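Local coordinates for phospholipase C-beta (PLC-beta) (Sepia officinalis, PDB 3QR0), which belongs to the phospholipase C-beta family and joins a PH domain, EF-hand-like modules, a calcium-bearing TIM-type barrel and a C2 domain in one chain, at residues V18-Q21 with L22-G25; V248-R251 with D252-D256; H419-V422 with A423-K426; C602-I605 with A606-V609. One frame throughout, in Å; residues are numbered along the deposited sequence.

Contact 1 (V18-Q21 with L22-G25)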
ATOM      1  N   VAL A  18      -7.030   4.096  22.247  1.00 27.44           N
ATOM      2  CA  VAL A  18      -6.450   2.992  23.008  1.00 27.41           C
ATOM      3  C   VAL A  18      -7.110   2.897  24.376  1.00 28.33           C
ATOM      4  O   VAL A  18      -7.016   3.832  25.158  1.00 28.43           O
ATOM      5  CB  VAL A  18      -4.926   3.163  23.189  1.00 27.29           C
ATOM      6  CG1 VAL A  18      -4.324   1.955  23.906  1.00 26.16           C
ATOM      7  CG2 VAL A  18      -4.251   3.361  21.843  1.00 26.49           C
ATOM      8  N   PRO A  19      -7.784   1.768  24.668  1.00 29.04           N
ATOM      9  CA  PRO A  19      -8.426   1.620  25.977  1.00 30.05           C
ATOM     10  C   PRO A  19      -7.437   1.752  27.127  1.00 30.71           C
ATOM     11  O   PRO A  19      -6.282   1.343  26.994  1.00 30.02           O
ATOM     12  CB  PRO A  19      -8.982   0.190  25.940  1.00 30.19           C
ATOM     13  CG  PRO A  19      -9.096  -0.147  24.509  1.00 29.53           C
ATOM     14  CD  PRO A  19      -7.999   0.584  23.819  1.00 28.57           C
ATOM     15  N   GLU A  20      -7.895   2.306  28.250  1.00 31.78           N
ATOM     16  CA  GLU A  20      -7.055   2.416  29.445  1.00 32.87           C
ATOM     17  C   GLU A  20      -6.431   1.069  29.844  1.00 32.26           C
ATOM     18  O   GLU A  20      -5.308   1.033  30.343  1.00 32.11           O
ATOM     19  CB  GLU A  20      -7.849   3.004  30.621  1.00 34.19           C
ATOM     20  CG  GLU A  20      -7.869   4.527  30.652  1.00 37.12           C
ATOM     21  CD  GLU A  20      -6.536   5.120  31.088  1.00 40.40           C
ATOM     22  OE1 GLU A  20      -6.113   4.858  32.238  1.00 44.70           O
ATOM     23  OE2 GLU A  20      -5.915   5.848  30.284  1.00 42.50           O
ATOM     24  N   GLN A  21      -7.160  -0.023  29.611  1.00 31.85           N
ATOM     25  CA  GLN A  21      -6.674  -1.376  29.889  1.00 31.73           C
ATOM     26  C   GLN A  21      -5.355  -1.682  29.175  1.00 30.73           C
ATOM     27  O   GLN A  21      -4.455  -2.264  29.774  1.00 30.51           O
ATOM     28  CB  GLN A  21      -7.725  -2.414  29.483  1.00 31.99           C
ATOM     29  CG  GLN A  21      -7.350  -3.864  29.806  1.00 32.61           C
ATOM     30  CD  GLN A  21      -8.355  -4.868  29.266  1.00 33.67           C
ATOM     31  OE1 GLN A  21      -9.518  -4.537  29.035  1.00 35.30           O
ATOM     32  NE2 GLN A  21      -7.909  -6.107  29.058  1.00 33.47           N
ATOM     33  N   LEU A  22      -5.248  -1.293  27.902  1.00 29.74           N
ATOM     34  CA  LEU A  22      -4.031  -1.545  27.123  1.00 29.21           C
ATOM     35  C   LEU A  22      -2.913  -0.563  27.459  1.00 29.07           C
ATOM     36  O   LEU A  22      -1.735  -0.899  27.326  1.00 28.72           O
ATOM     37  CB  LEU A  22      -4.297  -1.509  25.610  1.00 28.64           C
ATOM     38  CG  LEU A  22      -5.383  -2.412  25.002  1.00 29.50           C
ATOM     39  CD1 LEU A  22      -4.914  -2.957  23.659  1.00 28.52           C
ATOM     40  CD2 LEU A  22      -5.808  -3.550  25.927  1.00 30.48           C
ATOM     41  N   ILE A  23      -3.286   0.645  27.880  1.00 29.10           N
ATOM     42  CA  ILE A  23      -2.321   1.656  28.316  1.00 29.20           C
ATOM     43  C   ILE A  23      -1.654   1.233  29.626  1.00 29.82           C
ATOM     44  O   ILE A  23      -0.435   1.340  29.776  1.00 29.69           O
ATOM     45  CB  ILE A  23      -3.003   3.039  28.479  1.00 29.66           C
ATOM     46  CG1 ILE A  23      -3.413   3.581  27.107  1.00 28.80           C
ATOM     47  CG2 ILE A  23      -2.077   4.035  29.177  1.00 30.07           C
ATOM     48  CD1 ILE A  23      -4.167   4.886  27.163  1.00 30.24           C
ATOM     49  N   LYS A  24      -2.467   0.759  30.569  1.00 30.18           N
ATOM     50  CA  LYS A  24      -1.972   0.173  31.808  1.00 31.05           C
ATOM     51  C   LYS A  24      -1.197  -1.112  31.505  1.00 30.55           C
ATOM     52  O   LYS A  24      -0.088  -1.312  31.997  1.00 30.63           O
ATOM     53  CB  LYS A  24      -3.144  -0.128  32.747  1.00 31.86           C
ATOM     54  CG  LYS A  24      -2.814  -1.041  33.913  1.00 34.06           C
ATOM     55  CD  LYS A  24      -4.052  -1.352  34.738  1.00 36.12           C
ATOM     56  CE  LYS A  24      -4.902  -2.459  34.128  1.00 36.69           C
ATOM     57  NZ  LYS A  24      -4.241  -3.784  34.189  1.00 38.20           N
ATOM     58  N   GLY A  25      -1.806  -1.981  30.706  1.00 29.82           N
ATOM     59  CA  GLY A  25      -1.145  -3.185  30.226  1.00 29.32           C
ATOM     60  C   GLY A  25      -1.691  -4.444  30.852  1.00 29.69           C
ATOM     61  O   GLY A  25      -2.367  -4.398  31.878  1.00 30.40           O
TER
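Val-18, Pro-19 and Glu-20 all touch Ile-23 in the short helix 20-24, which leads into strand 26-31, the first of the PH domain sheet. Pro-19 is the N-cap, and its carbonyl oxygen takes the N-H of Ile-23 in the carbonyl plane (N to O 3.2 Å, N-H...O 155°), with a weaker bond from Leu-22 N. The side chain of Ile-23 can be followed outward from there. Its CB lies 3.6 Å from Glu-20 O. CG1 is anti to the carbonyl carbon (chi1 -69°), which turns it back toward the start of the helix, where it meets Pro-19 O and, at 3.7 Å, Val-18 CG1. The extended chain then brings CD1 near two oxygens: Val-18 O lies 3.6 Å from it and Glu-20 OE2 3.7 Å, the latter brought round by the bend in the glutamate chain. Val-18 CG1 thus spans two neighbours, since Leu-22 CB lies 3.9 Å away, the two side chains crossing at about a right angle. Leu-22 also lies beside the Pro-19 ring and packs on Trp-133 of helix 127-141 and Val-45 of strand 39-45. The helix ends at Gly-25, whose phi is positive (109°); its N-H reaches Gln-21 O, and the doubly bent chain of Lys-24 brings NZ to Gly-25 O at 3.0 Å.

Contact 2 (V248-R251 with D252-D256)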
ATOM      1  N   VAL A 248      -5.028  37.340   5.997  1.00 30.59           N
ATOM      2  CA  VAL A 248      -5.425  37.421   4.591  1.00 30.51           C
ATOM      3  C   VAL A 248      -4.371  36.791   3.677  1.00 29.92           C
ATOM      4  O   VAL A 248      -4.715  36.075   2.734  1.00 29.21           O
ATOM      5  CB  VAL A 248      -5.712  38.875   4.180  1.00 31.35           C
ATOM      6  CG1 VAL A 248      -5.987  38.975   2.689  1.00 31.72           C
ATOM      7  CG2 VAL A 248      -6.903  39.404   4.966  1.00 32.30           C
ATOM      8  N   MET A 249      -3.094  37.030   3.974  1.00 30.03           N
ATOM      9  CA  MET A 249      -2.002  36.396   3.229  1.00 29.75           C
ATOM     10  C   MET A 249      -2.024  34.877   3.377  1.00 28.54           C
ATOM     11  O   MET A 249      -1.759  34.154   2.421  1.00 28.01           O
ATOM     12  CB  MET A 249      -0.643  36.925   3.689  1.00 30.48           C
ATOM     13  CG  MET A 249      -0.340  38.344   3.267  1.00 32.60           C
ATOM     14  SD  MET A 249       1.157  38.945   4.088  1.00 36.21           S
ATOM     15  CE  MET A 249       1.048  40.686   3.693  1.00 36.08           C
ATOM     16  N   PHE A 250      -2.329  34.396   4.580  1.00 27.97           N
ATOM     17  CA  PHE A 250      -2.395  32.963   4.828  1.00 26.85           C
ATOM     18  C   PHE A 250      -3.589  32.351   4.090  1.00 26.27           C
ATOM     19  O   PHE A 250      -3.470  31.291   3.475  1.00 25.66           O
ATOM     20  CB  PHE A 250      -2.457  32.681   6.340  1.00 26.84           C
ATOM     21  CG  PHE A 250      -2.241  31.233   6.708  1.00 26.70           C
ATOM     22  CD1 PHE A 250      -1.145  30.524   6.219  1.00 26.40           C
ATOM     23  CD2 PHE A 250      -3.121  30.583   7.566  1.00 26.83           C
ATOM     24  CE1 PHE A 250      -0.948  29.192   6.562  1.00 26.54           C
ATOM     25  CE2 PHE A 250      -2.927  29.253   7.918  1.00 26.39           C
ATOM     26  CZ  PHE A 250      -1.842  28.554   7.415  1.00 26.56           C
ATOM     27  N   ARG A 251      -4.728  33.031   4.141  1.00 26.70           N
ATOM     28  CA  ARG A 251      -5.935  32.590   3.443  1.00 26.69           C
ATOM     29  C   ARG A 251      -5.679  32.411   1.945  1.00 26.33           C
ATOM     30  O   ARG A 251      -6.024  31.386   1.362  1.00 25.59           O
ATOM     31  CB  ARG A 251      -7.049  33.611   3.650  1.00 27.47           C
ATOM     32  CG  ARG A 251      -8.402  33.210   3.057  1.00 28.27           C
ATOM     33  CD  ARG A 251      -9.260  34.428   2.855  1.00 29.56           C
ATOM     34  NE  ARG A 251      -8.700  35.293   1.825  1.00 30.50           N
ATOM     35  CZ  ARG A 251      -9.078  36.543   1.589  1.00 31.15           C
ATOM     36  NH1 ARG A 251     -10.037  37.120   2.306  1.00 32.27           N
ATOM     37  NH2 ARG A 251      -8.489  37.227   0.621  1.00 32.22           N
ATOM     38  N   ASP A 252      -5.058  33.412   1.332  1.00 26.81           N
ATOM     39  CA  ASP A 252      -4.740  33.356  -0.092  1.00 27.06           C
ATOM     40  C   ASP A 252      -3.713  32.268  -0.399  1.00 26.18           C
ATOM     41  O   ASP A 252      -3.815  31.602  -1.424  1.00 25.39           O
ATOM     42  CB  ASP A 252      -4.272  34.725  -0.591  1.00 28.04           C
ATOM     43  CG  ASP A 252      -5.394  35.753  -0.600  1.00 29.99           C
ATOM     44  OD1 ASP A 252      -5.108  36.953  -0.788  1.00 33.79           O
ATOM     45  OD2 ASP A 252      -6.571  35.369  -0.419  1.00 32.16           O
ATOM     46  N   PHE A 253      -2.748  32.069   0.500  1.00 25.87           N
ATOM     47  CA  PHE A 253      -1.807  30.956   0.378  1.00 25.52           C
ATOM     48  C   PHE A 253      -2.556  29.618   0.343  1.00 24.80           C
ATOM     49  O   PHE A 253      -2.338  28.800  -0.549  1.00 24.38           O
ATOM     50  CB  PHE A 253      -0.797  30.990   1.532  1.00 25.52           C
ATOM     51  CG  PHE A 253       0.037  29.748   1.666  1.00 24.99           C
ATOM     52  CD1 PHE A 253       0.926  29.377   0.672  1.00 24.85           C
ATOM     53  CD2 PHE A 253      -0.033  28.973   2.814  1.00 25.27           C
ATOM     54  CE1 PHE A 253       1.702  28.240   0.807  1.00 24.47           C
ATOM     55  CE2 PHE A 253       0.745  27.839   2.954  1.00 24.23           C
ATOM     56  CZ  PHE A 253       1.614  27.473   1.951  1.00 24.48           C
ATOM     57  N   LEU A 254      -3.449  29.410   1.306  1.00 24.96           N
ATOM     58  CA  LEU A 254      -4.219  28.167   1.379  1.00 24.45           C
ATOM     59  C   LEU A 254      -5.152  27.982   0.181  1.00 24.74           C
ATOM     60  O   LEU A 254      -5.288  26.867  -0.331  1.00 24.27           O
ATOM     61  CB  LEU A 254      -5.023  28.101   2.682  1.00 24.43           C
ATOM     62  CG  LEU A 254      -4.208  28.011   3.979  1.00 24.66           C
ATOM     63  CD1 LEU A 254      -5.122  28.094   5.205  1.00 25.22           C
ATOM     64  CD2 LEU A 254      -3.399  26.751   4.009  1.00 23.56           C
ATOM     65  N   ASN A 255      -5.789  29.066  -0.260  1.00 25.37           N
ATOM     66  CA  ASN A 255      -6.776  28.996  -1.339  1.00 25.91           C
ATOM     67  C   ASN A 255      -6.181  29.055  -2.757  1.00 26.66           C
ATOM     68  O   ASN A 255      -6.837  28.624  -3.704  1.00 26.29           O
ATOM     69  CB  ASN A 255      -7.826  30.105  -1.178  1.00 26.43           C
ATOM     70  CG  ASN A 255      -8.746  29.889   0.025  1.00 26.28           C
ATOM     71  OD1 ASN A 255      -8.904  28.770   0.517  1.00 26.13           O
ATOM     72  ND2 ASN A 255      -9.366  30.966   0.490  1.00 26.46           N
ATOM     73  N   ASP A 256      -4.968  29.593  -2.907  1.00 27.64           N
ATOM     74  CA  ASP A 256      -4.350  29.770  -4.234  1.00 28.75           C
ATOM     75  C   ASP A 256      -3.252  28.749  -4.497  1.00 29.03           C
ATOM     76  O   ASP A 256      -3.304  28.031  -5.490  1.00 30.39           O
ATOM     77  CB  ASP A 256      -3.770  31.186  -4.408  1.00 29.40           C
ATOM     78  CG  ASP A 256      -4.841  32.277  -4.398  1.00 30.46           C
ATOM     79  OD1 ASP A 256      -5.975  32.006  -4.845  1.00 31.92           O
ATOM     80  OD2 ASP A 256      -4.541  33.413  -3.959  1.00 29.10           O
TER
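Arg-251 and Asp-252, neighbours along helix 247-257, run side by side and form a side-on salt bridge. Two guanidinium nitrogens converge on one oxygen: NE lies 3.1 Å and NH2 2.9 Å from Asp-252 OD2. That oxygen sits exactly in the guanidinium plane, yet the carboxylate is turned 41° against it, and both N-H groups arrive from the same face of the acid, NH2 on the syn side and NE from higher above the plane. The bend at chi3 (67°) folds the arginine head back alongside the aspartate. One turn on, Arg-251 CG also rests on Asn-255 ND2 at 3.5 Å.

The apolar face is built round Phe-250. Leu-254 CD1 stands over one face of its ring, 4.0 Å from the centroid and 24° off the normal, which fits a CH-pi contact displaced toward the rim. Phe-250 CE1 in turn meets the edge of the Phe-253 ring at CD2, 3.9 Å away. Backbone bonds such as Leu-254 N to Phe-250 O (2.9 Å) set the i to i+4 spacing of Phe-250 and Leu-254; Phe-253 is three residues on.

In the next shell, Arg-251 NH1 makes a second salt bridge with Asp-273, and Asn-255 OD1 accepts from Tyr-271 N. Phe-305 packs edge-to-face on Phe-250, while helix 273-288 supplies Ile-280 and Cys-276. A helix with one charged and one aromatic side, laid against two partner helices, fits the EF-hand-like region of phospholipase C.

Contact 3 (H419-V422 with A423-K426); sequences HCSV and AQQK
At the N-terminus of helix 422-436, just after barrel strand 412-418, Cys-420 is joined to Gln-425 by a side-chain-to-backbone bond. Gln-425 NE2 donates to Cys-420 O at 2.8 Å along an almost straight line (N-H...O 174°). The oxygen lies in the glutamine amide plane, but the donor stands 36° above the plane of the carbonyl. CG of Gln-425, anti to the carbonyl carbon (chi1 -76°), is directed back toward the strand end, and there it packs 3.6 Å from Cys-420 CB and 3.3 Å from Ser-421 O. Further bonds from NE2 to Glu-509 O and from Ala-511 N to OE1 hold both ends of the amide and should fix its rotation.

Ser-421 is the N-cap. Its carbonyl oxygen accepts from Gln-425 N at 2.9 Å, and Val-422 O accepts from Lys-426 N at 3.0 Å, which starts the regular helical pattern; the lysine tip goes on to a salt bridge with Glu-513. His-419 NE2 is hydrogen-bonded to Glu-417, a residue of the calcium site, and the Cys-420 side chain lies about 13 Å from the ion. This is a strand-to-helix junction of the TIM-type barrel, in its X domain half.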
ATOM      1  N   HIS A 419      -5.439 -28.646 -12.259  1.00 27.66           N
ATOM      2  CA  HIS A 419      -4.821 -29.796 -12.926  1.00 28.19           C
ATOM      3  C   HIS A 419      -5.183 -31.123 -12.263  1.00 28.78           C
ATOM      4  O   HIS A 419      -4.578 -32.147 -12.559  1.00 29.15           O
ATOM      5  CB  HIS A 419      -3.301 -29.633 -12.965  1.00 27.91           C
ATOM      6  CG  HIS A 419      -2.857 -28.373 -13.631  1.00 27.16           C
ATOM      7  ND1 HIS A 419      -2.659 -28.286 -14.990  1.00 28.20           N
ATOM      8  CD2 HIS A 419      -2.606 -27.141 -13.131  1.00 26.99           C
ATOM      9  CE1 HIS A 419      -2.294 -27.054 -15.299  1.00 27.91           C
ATOM     10  NE2 HIS A 419      -2.252 -26.340 -14.189  1.00 27.50           N
ATOM     11  N   CYS A 420      -6.178 -31.107 -11.382  1.00 28.72           N
ATOM     12  CA  CYS A 420      -6.489 -32.284 -10.574  1.00 29.39           C
ATOM     13  C   CYS A 420      -7.373 -33.292 -11.300  1.00 29.95           C
ATOM     14  O   CYS A 420      -8.178 -32.931 -12.156  1.00 29.82           O
ATOM     15  CB  CYS A 420      -7.170 -31.869  -9.270  1.00 29.21           C
ATOM     16  SG  CYS A 420      -6.057 -31.123  -8.086  1.00 29.58           S
ATOM     17  N   SER A 421      -7.211 -34.560 -10.938  1.00 30.59           N
ATOM     18  CA  SER A 421      -8.125 -35.613 -11.365  1.00 31.39           C
ATOM     19  C   SER A 421      -9.490 -35.366 -10.739  1.00 31.23           C
ATOM     20  O   SER A 421      -9.618 -34.574  -9.801  1.00 30.59           O
ATOM     21  CB  SER A 421      -7.601 -36.976 -10.922  1.00 31.98           C
ATOM     22  OG  SER A 421      -7.516 -37.037  -9.504  1.00 32.64           O
ATOM     23  N   VAL A 422     -10.503 -36.057 -11.246  1.00 31.81           N
ATOM     24  CA  VAL A 422     -11.865 -35.899 -10.748  1.00 32.01           C
ATOM     25  C   VAL A 422     -11.958 -36.157  -9.238  1.00 31.97           C
ATOM     26  O   VAL A 422     -12.645 -35.423  -8.524  1.00 31.84           O
ATOM     27  CB  VAL A 422     -12.857 -36.822 -11.516  1.00 32.99           C
ATOM     28  CG1 VAL A 422     -14.229 -36.837 -10.848  1.00 33.26           C
ATOM     29  CG2 VAL A 422     -12.979 -36.375 -12.968  1.00 32.87           C
ATOM     30  N   ALA A 423     -11.251 -37.178  -8.757  1.00 32.21           N
ATOM     31  CA  ALA A 423     -11.303 -37.560  -7.343  1.00 32.18           C
ATOM     32  C   ALA A 423     -10.768 -36.460  -6.427  1.00 31.23           C
ATOM     33  O   ALA A 423     -11.355 -36.167  -5.381  1.00 30.84           O
ATOM     34  CB  ALA A 423     -10.534 -38.875  -7.109  1.00 32.68           C
ATOM     35  N   GLN A 424      -9.656 -35.847  -6.818  1.00 30.46           N
ATOM     36  CA  GLN A 424      -9.074 -34.783  -6.008  1.00 29.55           C
ATOM     37  C   GLN A 424      -9.788 -33.438  -6.202  1.00 29.08           C
ATOM     38  O   GLN A 424      -9.791 -32.616  -5.290  1.00 28.88           O
ATOM     39  CB  GLN A 424      -7.561 -34.706  -6.221  1.00 29.09           C
ATOM     40  CG  GLN A 424      -6.855 -35.999  -5.744  1.00 28.97           C
ATOM     41  CD  GLN A 424      -5.365 -35.840  -5.461  1.00 28.73           C
ATOM     42  OE1 GLN A 424      -4.905 -34.790  -5.014  1.00 28.71           O
ATOM     43  NE2 GLN A 424      -4.609 -36.901  -5.706  1.00 29.24           N
ATOM     44  N   GLN A 425     -10.414 -33.231  -7.363  1.00 29.34           N
ATOM     45  CA  GLN A 425     -11.301 -32.069  -7.578  1.00 28.99           C
ATOM     46  C   GLN A 425     -12.525 -32.105  -6.658  1.00 29.41           C
ATOM     47  O   GLN A 425     -13.023 -31.057  -6.236  1.00 28.83           O
ATOM     48  CB  GLN A 425     -11.766 -31.972  -9.041  1.00 29.27           C
ATOM     49  CG  GLN A 425     -10.710 -31.443  -9.999  1.00 29.07           C
ATOM     50  CD  GLN A 425     -11.272 -31.095 -11.366  1.00 30.45           C
ATOM     51  OE1 GLN A 425     -12.299 -30.424 -11.478  1.00 30.79           O
ATOM     52  NE2 GLN A 425     -10.592 -31.541 -12.415  1.00 30.92           N
ATOM     53  N   LYS A 426     -13.021 -33.306  -6.365  1.00 30.18           N
ATOM     54  CA  LYS A 426     -14.096 -33.469  -5.387  1.00 30.84           C
ATOM     55  C   LYS A 426     -13.653 -32.938  -4.034  1.00 30.30           C
ATOM     56  O   LYS A 426     -14.429 -32.289  -3.328  1.00 30.13           O
ATOM     57  CB  LYS A 426     -14.512 -34.934  -5.261  1.00 32.07           C
ATOM     58  CG  LYS A 426     -15.405 -35.414  -6.388  1.00 33.55           C
ATOM     59  CD  LYS A 426     -15.538 -36.927  -6.384  1.00 35.43           C
ATOM     60  CE  LYS A 426     -16.583 -37.397  -7.384  1.00 37.50           C
ATOM     61  NZ  LYS A 426     -17.993 -37.214  -6.887  1.00 38.35           N
TER

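Contact 4 (C602-I605 with A606-V609)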
ATOM      1  N   CYS A 602       7.812  -9.863  -5.373  1.00 21.60           N
ATOM      2  CA  CYS A 602       8.848  -9.098  -6.058  1.00 22.36           C
ATOM      3  C   CYS A 602       8.561  -7.614  -5.906  1.00 22.15           C
ATOM      4  O   CYS A 602       7.661  -7.088  -6.548  1.00 21.76           O
ATOM      5  CB  CYS A 602       8.907  -9.475  -7.532  1.00 22.61           C
ATOM      6  SG  CYS A 602      10.201  -8.620  -8.471  1.00 25.64           S
ATOM      7  N   PHE A 603       9.350  -6.946  -5.065  1.00 22.75           N
ATOM      8  CA  PHE A 603       9.142  -5.533  -4.749  1.00 23.07           C
ATOM      9  C   PHE A 603       9.804  -4.604  -5.759  1.00 23.39           C
ATOM     10  O   PHE A 603      10.559  -3.702  -5.400  1.00 24.20           O
ATOM     11  CB  PHE A 603       9.619  -5.241  -3.330  1.00 23.39           C
ATOM     12  CG  PHE A 603       8.768  -5.896  -2.272  1.00 23.59           C
ATOM     13  CD1 PHE A 603       7.471  -5.454  -2.046  1.00 24.84           C
ATOM     14  CD2 PHE A 603       9.246  -6.968  -1.534  1.00 25.44           C
ATOM     15  CE1 PHE A 603       6.671  -6.055  -1.084  1.00 24.27           C
ATOM     16  CE2 PHE A 603       8.450  -7.581  -0.571  1.00 24.63           C
ATOM     17  CZ  PHE A 603       7.164  -7.121  -0.347  1.00 24.63           C
ATOM     18  N   ASP A 604       9.497  -4.830  -7.030  1.00 23.12           N
ATOM     19  CA  ASP A 604       9.982  -3.975  -8.097  1.00 23.11           C
ATOM     20  C   ASP A 604       9.028  -2.785  -8.278  1.00 22.47           C
ATOM     21  O   ASP A 604       8.058  -2.641  -7.529  1.00 21.39           O
ATOM     22  CB  ASP A 604      10.171  -4.775  -9.394  1.00 23.48           C
ATOM     23  CG  ASP A 604       8.895  -5.464  -9.889  1.00 23.85           C
ATOM     24  OD1 ASP A 604       7.826  -5.388  -9.230  1.00 24.06           O
ATOM     25  OD2 ASP A 604       8.982  -6.101 -10.961  1.00 24.26           O
ATOM     26  N   ILE A 605       9.318  -1.926  -9.251  1.00 22.48           N
ATOM     27  CA  ILE A 605       8.495  -0.728  -9.481  1.00 22.38           C
ATOM     28  C   ILE A 605       6.992  -1.057  -9.570  1.00 21.70           C
ATOM     29  O   ILE A 605       6.158  -0.350  -8.995  1.00 20.99           O
ATOM     30  CB  ILE A 605       8.996   0.076 -10.723  1.00 22.96           C
ATOM     31  CG1 ILE A 605       8.162   1.352 -10.933  1.00 23.88           C
ATOM     32  CG2 ILE A 605       9.013  -0.803 -11.974  1.00 24.12           C
ATOM     33  CD1 ILE A 605       6.900   1.154 -11.760  1.00 24.37           C
ATOM     34  N   ALA A 606       6.657  -2.148 -10.251  1.00 21.49           N
ATOM     35  CA  ALA A 606       5.262  -2.549 -10.431  1.00 21.47           C
ATOM     36  C   ALA A 606       4.527  -2.765  -9.104  1.00 21.22           C
ATOM     37  O   ALA A 606       3.417  -2.268  -8.925  1.00 20.78           O
ATOM     38  CB  ALA A 606       5.183  -3.802 -11.276  1.00 21.68           C
ATOM     39  N   MET A 607       5.145  -3.499  -8.182  1.00 21.25           N
ATOM     40  CA  MET A 607       4.534  -3.749  -6.874  1.00 21.44           C
ATOM     41  C   MET A 607       4.488  -2.501  -5.994  1.00 21.40           C
ATOM     42  O   MET A 607       3.501  -2.267  -5.303  1.00 20.92           O
ATOM     43  CB  MET A 607       5.232  -4.901  -6.130  1.00 21.44           C
ATOM     44  CG  MET A 607       4.663  -6.285  -6.449  1.00 22.10           C
ATOM     45  SD  MET A 607       2.862  -6.397  -6.304  1.00 22.60           S
ATOM     46  CE  MET A 607       2.621  -6.053  -4.566  1.00 22.52           C
ATOM     47  N   CYS A 608       5.551  -1.706  -6.028  1.00 22.22           N
ATOM     48  CA  CYS A 608       5.580  -0.419  -5.329  1.00 22.86           C
ATOM     49  C   CYS A 608       4.405   0.478  -5.735  1.00 22.30           C
ATOM     50  O   CYS A 608       3.740   1.057  -4.877  1.00 22.34           O
ATOM     51  CB  CYS A 608       6.905   0.303  -5.584  1.00 23.28           C
ATOM     52  SG  CYS A 608       8.330  -0.507  -4.832  1.00 27.63           S
ATOM     53  N   VAL A 609       4.141   0.560  -7.038  1.00 21.88           N
ATOM     54  CA  VAL A 609       3.037   1.363  -7.570  1.00 21.51           C
ATOM     55  C   VAL A 609       1.677   0.756  -7.219  1.00 21.11           C
ATOM     56  O   VAL A 609       0.752   1.468  -6.823  1.00 20.59           O
ATOM     57  CB  VAL A 609       3.148   1.522  -9.108  1.00 22.02           C
ATOM     58  CG1 VAL A 609       1.908   2.165  -9.683  1.00 21.55           C
ATOM     59  CG2 VAL A 609       4.387   2.341  -9.467  1.00 22.46           C
TER
HETATM   60  O   HOH W   1       8.274  -3.702 -12.498  1.00 26.57           O
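Ile-605 and Val-609 carry the close apolar packing here, side by side and pointing the same way, with Ile-605 CD1 3.6 Å from Val-609 CG2. In the backbone, Cys-608 N bonds to Asp-604 O at 3.1 Å, almost straight at 177°. The closest side-chain approach is Met-607 CG, placed by chi1 (-88°), 3.1 Å from Cys-602 O, the carbonyl that also opens the inverse gamma turn centred on Phe-603; the bends at chi2 and chi3 then take the sulfur end away.

The capping side is looser and partly wet. Asp-604 is the N-cap, its CG held between the backbone N and the carbonyl carbon (chi1 58°), which directs OD1 to Met-607 N in a weak capping bond. OD2 takes a weak bond from a water 2.9 Å away, and the same water accepts from Ala-606 N at 3.2 Å, so one helix-start N-H is reached through solvent. A firmer anchor comes from Asn-582 N, which donates to OD2. Outward, Ile-605 packs on Tyr-676 and Arg-720 of strands in the C2 domain region, and the Phe-603 ring meets Tyr-114 edge-to-face. An aspartate N-cap thus begins helix 605-613 in the Y domain half of the TIM-type barrel, at a junction between domains.

Overall arrangement
All four contacts are local, and three of them are helix starts, each in a different part of the chain; contact 2 lies within a helix. No two touch: the nearest pair, contacts 3 and 4, have centres 35 Å apart within the two halves of the barrel, while contacts 2 and 3 lie on opposite sides of the chain's centre, 67 Å apart. Contact 4 is nearest that centre and has no exposed residue, whereas contacts 1 to 3 each mix buried with exposed ones. The N-cap residues differ: a proline without a side-chain acceptor in contact 1, a serine in contact 3, where a glutamine amide instead holds the carbonyl of the residue before, an aspartate with water in contact 4. Only contact 2 has a salt bridge across its segments.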